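Local coordinates for UPF0053 protein HI_0107 (Haemophilus influenzae, PDB 3LAE) that is of unknown function but belongs to a family of membrane proteins with CBS domains that is generally associated with flavin adenine dinucleotide binding, at residues 13-19 with 35-41; 60-64 with 76-81. All blocks are in the same frame, centred on the assembly; numbering follows the deposited sequence. Where two conformers were deposited one is given.

Both contacts lie in the transporter associated domain, the C-terminal piece of a longer membrane protein, and their centres are about 13 Å apart, on opposite sides of the centre of the chain. Interaction 1 comes first in sequence: it ties the loop after strand 11-14 to the start of helix 38-45. Interaction 2 follows, pairing the two strands of the hairpin 61-69/72-80. The two share one antiparallel sheet, in which strands 11-14 and 72-80 are neighbours, and I13 N lies 2.8 Å from A76 O, a probable hydrogen bond. F38 spans the gap, its ring packing on I63, A76 and V78, and so joins helix 38-45 to the sheet in a single hydrophobic core.

Interaction 1: 13-19 with 35-41; sequences IDGSANL and ARTFNGL. With PO4 (phosphate ion), chain C.
The N-terminal end of helix 38-45 is bound to the turn that leads from strand 11-14 into helix 19-26, and the carbonyls of G15 and A17 receive its first amides. N39 N reaches G15 O at 2.8 Å, in the carbonyl plane and on a lone pair. F38 N approaches A17 O, also at 2.8 Å, nearly in line with the C=O bond. A type I turn from D14 to A17 presents both acceptors. In return, L19 N donates to R36 O at 2.9 Å in an almost straight bond (178°), and N18 and T37 form a single beta bridge.

Both bridge residues are N-caps: T37 OG1 accepts from G40 N, while N18 OD1 accepts from D21 N. With chi1 at 60°, T37 holds OG1 over its own helix end and sends CG2 to S16 O, 3.7 Å away. L19 is the apolar wedge. Its CD1 lies 3.7 Å from A35 CB, and its CD2 meets the F38 ring at the edge, near the ring plane, and touches L41 CD2. In one of the two deposited conformers of I13, and so with some doubt, CG2 approaches F38 CD2 at 4.2 Å, the two side chains crossing at about a right angle.

On the outer side, a phosphate ion, probably from the crystallisation liquor, lies between N18 and R36. N18 ND2 bonds to O3 of the phosphate at 3.1 Å and more weakly to O1, while R36 NH1 gives O1 a weak bond; the phosphorus lies in plane at the guanidinium edge. With G15 and A17 taking the amides of N39 and F38, and T37 OG1 taking that of G40, the first turn of the helix has its N-H groups satisfied within the protein, and the two helix starts are locked together by backbone bonds.

Interaction 2: 60-64 with 76-81; sequences GLLIT and AKVVKL
Strands 61-64 and 76-80 run antiparallel, their axes 4.6 Å apart at closest approach with 159° between their directions. L62 and V79 form a hydrogen-bonded pair, as do T64 and K77, each with two reciprocal bonds. L62 N meets V79 O at 2.8 Å, and K77 N meets T64 O at the same distance. Beyond the last pair, L81 N donates to G60 O, the donor tilted 32° from the carbonyl plane, which carries the pairing to the C-terminal residue. Between these bonds, I63 CA sits 3.3 Å from K77 O in a CA-H...O contact.

L61, I63, V78 and K80 point to one face of the sheet. Both methyls of L61 rest against V78 CG1 from the same side, CD1 at 3.7 Å and CD2 at 3.8 Å. In one of its two deposited conformers K80 bends at chi2 (81°), bringing CD near L61 CD2 and G60 O, a placement that is therefore doubtful. Farther along, I63 CG2 meets A76 CB at 3.9 Å. L62, T64, K77 and V79 point to the other face. There T64 CB faces K77 CB at 4.1 Å, while L81 folds its CD2 against L62 CB, so that the terminal leucine packs beside the strand as well as bonding to it.

The hairpin occupies the middle of the sheet: strand 55-58 pairs with 61-69 through I63 and C56, and strand 11-14 pairs with 72-80 through V78 and M11. F38 of helix 38-45 lies over I63, A76 and V78, and W28 over L61, V78 and K80, while on the other face L62 and T64 touch I55.

Interaction 1: 13-19 with 35-41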
loop_
_atom_site.group_PDB
_atom_site.type_symbol
_atom_site.label_atom_id
_atom_site.label_comp_id
_atom_site.label_asym_id
_atom_site.label_seq_id
_atom_site.Cartn_x
_atom_site.Cartn_y
_atom_site.Cartn_z
ATOM N N ILE A 13 2.337 0.314 -5.841
ATOM C CA ILE A 13 1.866 1.556 -5.239
ATOM C C ILE A 13 2.974 2.180 -4.390
ATOM O O ILE A 13 3.748 1.462 -3.757
ATOM C CB ILE A 13 0.654 1.276 -4.329
ATOM C CG1 ILE A 13 -0.408 0.457 -5.074
ATOM C CG2 ILE A 13 0.059 2.569 -3.802
ATOM C CD1 ILE A 13 -1.013 1.165 -6.263
ATOM N N ASP A 14 3.065 3.507 -4.389
ATOM C CA ASP A 14 3.973 4.203 -3.494
ATOM C C ASP A 14 3.386 4.236 -2.092
ATOM O O ASP A 14 2.171 4.352 -1.919
ATOM C CB ASP A 14 4.116 5.661 -3.921
ATOM C CG ASP A 14 4.884 5.837 -5.199
ATOM O OD1 ASP A 14 5.655 4.937 -5.594
ATOM O OD2 ASP A 14 4.711 6.919 -5.802
ATOM N N GLY A 15 4.254 4.195 -1.089
ATOM C CA GLY A 15 3.819 4.367 0.286
ATOM C C GLY A 15 3.097 5.684 0.509
ATOM O O GLY A 15 2.198 5.778 1.353
ATOM N N SER A 16 3.477 6.708 -0.253
ATOM C CA SER A 16 2.879 8.037 -0.111
ATOM C C SER A 16 1.444 8.122 -0.625
ATOM O O SER A 16 0.774 9.141 -0.431
ATOM C CB SER A 16 3.713 9.060 -0.864
ATOM O OG SER A 16 3.706 8.762 -2.254
ATOM N N ALA A 17 0.975 7.067 -1.291
ATOM C CA ALA A 17 -0.361 7.092 -1.875
ATOM C C ALA A 17 -1.436 7.398 -0.837
ATOM O O ALA A 17 -1.485 6.787 0.228
ATOM C CB ALA A 17 -0.665 5.781 -2.572
ATOM N N ASN A 18 -2.310 8.333 -1.179
ATOM C CA ASN A 18 -3.414 8.739 -0.328
ATOM C C ASN A 18 -4.517 7.676 -0.335
ATOM O O ASN A 18 -4.983 7.254 -1.403
ATOM C CB ASN A 18 -3.936 10.077 -0.843
ATOM C CG ASN A 18 -5.091 10.597 -0.049
ATOM O OD1 ASN A 18 -6.242 10.232 -0.286
ATOM N ND2 ASN A 18 -4.798 11.470 0.895
ATOM N N LEU A 19 -4.913 7.222 0.850
ATOM C CA LEU A 19 -5.877 6.130 0.974
ATOM C C LEU A 19 -7.223 6.453 0.343
ATOM O O LEU A 19 -7.818 5.603 -0.330
ATOM C CB LEU A 19 -6.089 5.741 2.436
ATOM C CG LEU A 19 -4.878 5.143 3.129
ATOM C CD1 LEU A 19 -5.180 4.945 4.608
ATOM C CD2 LEU A 19 -4.452 3.827 2.474
ATOM N N ALA A 35 -5.449 6.388 9.375
ATOM C CA ALA A 35 -4.290 6.626 8.535
ATOM C C ALA A 35 -4.668 7.494 7.345
ATOM O O ALA A 35 -5.832 7.522 6.932
ATOM C CB ALA A 35 -3.746 5.305 8.033
ATOM N N ARG A 36 -3.683 8.200 6.799
ATOM C CA ARG A 36 -3.910 9.011 5.612
ATOM C C ARG A 36 -3.325 8.361 4.352
ATOM O O ARG A 36 -3.884 8.483 3.266
ATOM C CB ARG A 36 -3.287 10.393 5.787
ATOM C CG ARG A 36 -3.663 11.361 4.684
ATOM C CD ARG A 36 -2.963 12.704 4.854
ATOM N NE ARG A 36 -2.962 13.140 6.240
ATOM C CZ ARG A 36 -3.999 13.720 6.829
ATOM N NH1 ARG A 36 -5.112 13.927 6.142
ATOM N NH2 ARG A 36 -3.923 14.086 8.104
ATOM N N THR A 37 -2.188 7.691 4.502
ATOM C CA THR A 37 -1.467 7.129 3.356
ATOM C C THR A 37 -1.344 5.616 3.470
ATOM O O THR A 37 -1.567 5.026 4.531
ATOM C CB THR A 37 -0.028 7.659 3.300
ATOM O OG1 THR A 37 0.628 7.273 4.515
ATOM C CG2 THR A 37 0.000 9.166 3.148
ATOM N N PHE A 38 -0.967 4.986 2.363
ATOM C CA PHE A 38 -0.742 3.549 2.341
ATOM C C PHE A 38 0.358 3.143 3.325
ATOM O O PHE A 38 0.212 2.173 4.072
ATOM C CB PHE A 38 -0.391 3.125 0.906
ATOM C CG PHE A 38 -0.547 1.656 0.647
ATOM C CD1 PHE A 38 -1.717 0.999 0.993
ATOM C CD2 PHE A 38 0.453 0.942 0.029
ATOM C CE1 PHE A 38 -1.872 -0.343 0.761
ATOM C CE2 PHE A 38 0.299 -0.410 -0.218
ATOM C CZ PHE A 38 -0.871 -1.049 0.152
ATOM N N ASN A 39 1.450 3.901 3.332
ATOM C CA ASN A 39 2.497 3.734 4.331
ATOM C C ASN A 39 1.914 3.779 5.745
ATOM O O ASN A 39 2.183 2.907 6.561
ATOM C CB ASN A 39 3.573 4.810 4.152
ATOM C CG ASN A 39 4.587 4.816 5.281
ATOM O OD1 ASN A 39 5.270 3.816 5.525
ATOM N ND2 ASN A 39 4.673 5.942 5.994
ATOM N N GLY A 40 1.121 4.806 6.043
ATOM C CA GLY A 40 0.544 4.922 7.378
ATOM C C GLY A 40 -0.323 3.719 7.751
ATOM O O GLY A 40 -0.263 3.197 8.866
ATOM N N LEU A 41 -1.146 3.270 6.818
ATOM C CA LEU A 41 -2.008 2.112 7.068
ATOM C C LEU A 41 -1.182 0.867 7.400
ATOM O O LEU A 41 -1.497 0.124 8.331
ATOM C CB LEU A 41 -2.874 1.841 5.838
ATOM C CG LEU A 41 -3.871 0.693 5.927
ATOM C CD1 LEU A 41 -4.958 1.069 6.910
ATOM C CD2 LEU A 41 -4.437 0.366 4.551
HETATM P P PO4 C . -7.153 13.285 2.954
HETATM O O1 PO4 C . -5.730 13.756 2.785
HETATM O O2 PO4 C . -8.030 13.967 1.928
HETATM O O3 PO4 C . -7.258 11.795 2.796
HETATM O O4 PO4 C . -7.656 13.653 4.324
#

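Interaction 2: 60-64 with 76-81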
loop_
_atom_site.group_PDB
_atom_site.type_symbol
_atom_site.label_atom_id
_atom_site.label_comp_id
_atom_site.label_asym_id
_atom_site.label_seq_id
_atom_site.Cartn_x
_atom_site.Cartn_y
_atom_site.Cartn_z
ATOM N N GLY A 60 -8.589 -6.429 2.520
ATOM C CA GLY A 60 -8.960 -6.972 1.221
ATOM C C GLY A 60 -7.843 -6.973 0.196
ATOM O O GLY A 60 -8.075 -7.322 -0.975
ATOM N N LEU A 61 -6.639 -6.594 0.624
ATOM C CA LEU A 61 -5.484 -6.581 -0.267
ATOM C C LEU A 61 -4.384 -7.528 0.196
ATOM O O LEU A 61 -4.121 -7.647 1.393
ATOM C CB LEU A 61 -4.901 -5.179 -0.359
ATOM C CG LEU A 61 -5.817 -4.042 -0.831
ATOM C CD1 LEU A 61 -5.009 -2.762 -0.893
ATOM C CD2 LEU A 61 -6.443 -4.373 -2.187
ATOM N N LEU A 62 -3.740 -8.177 -0.769
ATOM C CA LEU A 62 -2.551 -8.979 -0.517
ATOM C C LEU A 62 -1.355 -8.152 -0.959
ATOM O O LEU A 62 -1.197 -7.823 -2.146
ATOM C CB LEU A 62 -2.632 -10.276 -1.316
ATOM C CG LEU A 62 -1.435 -11.225 -1.233
ATOM C CD1 LEU A 62 -1.266 -11.730 0.192
ATOM C CD2 LEU A 62 -1.653 -12.378 -2.189
ATOM N N ILE A 63 -0.514 -7.807 0.005
ATOM C CA ILE A 63 0.501 -6.792 -0.187
ATOM C C ILE A 63 1.887 -7.389 -0.017
ATOM O O ILE A 63 2.127 -8.148 0.921
ATOM C CB ILE A 63 0.319 -5.684 0.873
ATOM C CG1 ILE A 63 -1.055 -5.024 0.730
ATOM C CG2 ILE A 63 1.429 -4.656 0.774
ATOM C CD1 ILE A 63 -1.460 -4.196 1.961
ATOM N N THR A 64 2.795 -7.045 -0.923
ATOM C CA THR A 64 4.191 -7.442 -0.811
ATOM C C THR A 64 5.024 -6.178 -0.706
ATOM O O THR A 64 4.977 -5.316 -1.590
ATOM C CB THR A 64 4.654 -8.259 -2.044
ATOM O OG1 THR A 64 3.809 -9.412 -2.191
ATOM C CG2 THR A 64 6.106 -8.732 -1.877
ATOM N N ALA A 76 5.099 -0.832 -2.633
ATOM C CA ALA A 76 4.514 -2.134 -2.357
ATOM C C ALA A 76 3.750 -2.653 -3.568
ATOM O O ALA A 76 3.121 -1.888 -4.295
ATOM C CB ALA A 76 3.579 -2.058 -1.140
ATOM N N LYS A 77 3.791 -3.963 -3.765
ATOM C CA LYS A 77 2.979 -4.637 -4.768
ATOM C C LYS A 77 1.655 -4.990 -4.126
ATOM O O LYS A 77 1.613 -5.426 -2.961
ATOM C CB LYS A 77 3.698 -5.915 -5.208
ATOM C CG LYS A 77 2.862 -6.868 -5.993
ATOM C CD LYS A 77 3.665 -8.154 -6.264
ATOM C CE LYS A 77 2.781 -9.279 -6.752
ATOM N NZ LYS A 77 3.590 -10.529 -6.955
ATOM N N VAL A 78 0.571 -4.815 -4.877
ATOM C CA VAL A 78 -0.770 -5.053 -4.358
ATOM C C VAL A 78 -1.603 -5.903 -5.304
ATOM O O VAL A 78 -1.640 -5.649 -6.515
ATOM C CB VAL A 78 -1.509 -3.710 -4.147
ATOM C CG1 VAL A 78 -2.947 -3.938 -3.697
ATOM C CG2 VAL A 78 -0.765 -2.876 -3.132
ATOM N N VAL A 79 -2.232 -6.937 -4.761
ATOM C CA VAL A 79 -3.218 -7.736 -5.477
ATOM C C VAL A 79 -4.514 -7.751 -4.664
ATOM O O VAL A 79 -4.465 -7.777 -3.434
ATOM C CB VAL A 79 -2.735 -9.191 -5.643
ATOM C CG1 VAL A 79 -3.795 -10.023 -6.331
ATOM C CG2 VAL A 79 -1.420 -9.242 -6.410
ATOM N N LYS A 80 -5.657 -7.757 -5.334
ATOM C CA LYS A 80 -6.938 -7.807 -4.638
ATOM C C LYS A 80 -7.256 -9.226 -4.164
ATOM O O LYS A 80 -7.017 -10.207 -4.881
ATOM C CB LYS A 80 -8.056 -7.302 -5.549
ATOM C CG LYS A 80 -9.409 -7.169 -4.872
ATOM C CD LYS A 80 -9.507 -5.876 -4.088
ATOM C CE LYS A 80 -10.961 -5.528 -3.785
ATOM N NZ LYS A 80 -11.091 -4.255 -3.021
ATOM N N LEU A 81 -7.784 -9.326 -2.950
ATOM C CA LEU A 81 -8.240 -10.595 -2.406
ATOM C C LEU A 81 -9.693 -10.849 -2.759
ATOM O O LEU A 81 -10.380 -10.010 -3.335
ATOM C CB LEU A 81 -8.092 -10.622 -0.891
ATOM C CG LEU A 81 -6.682 -10.802 -0.343
ATOM C CD1 LEU A 81 -6.734 -10.691 1.168
ATOM C CD2 LEU A 81 -6.083 -12.145 -0.773
ATOM O OXT LEU A 81 -10.203 -11.924 -2.457
#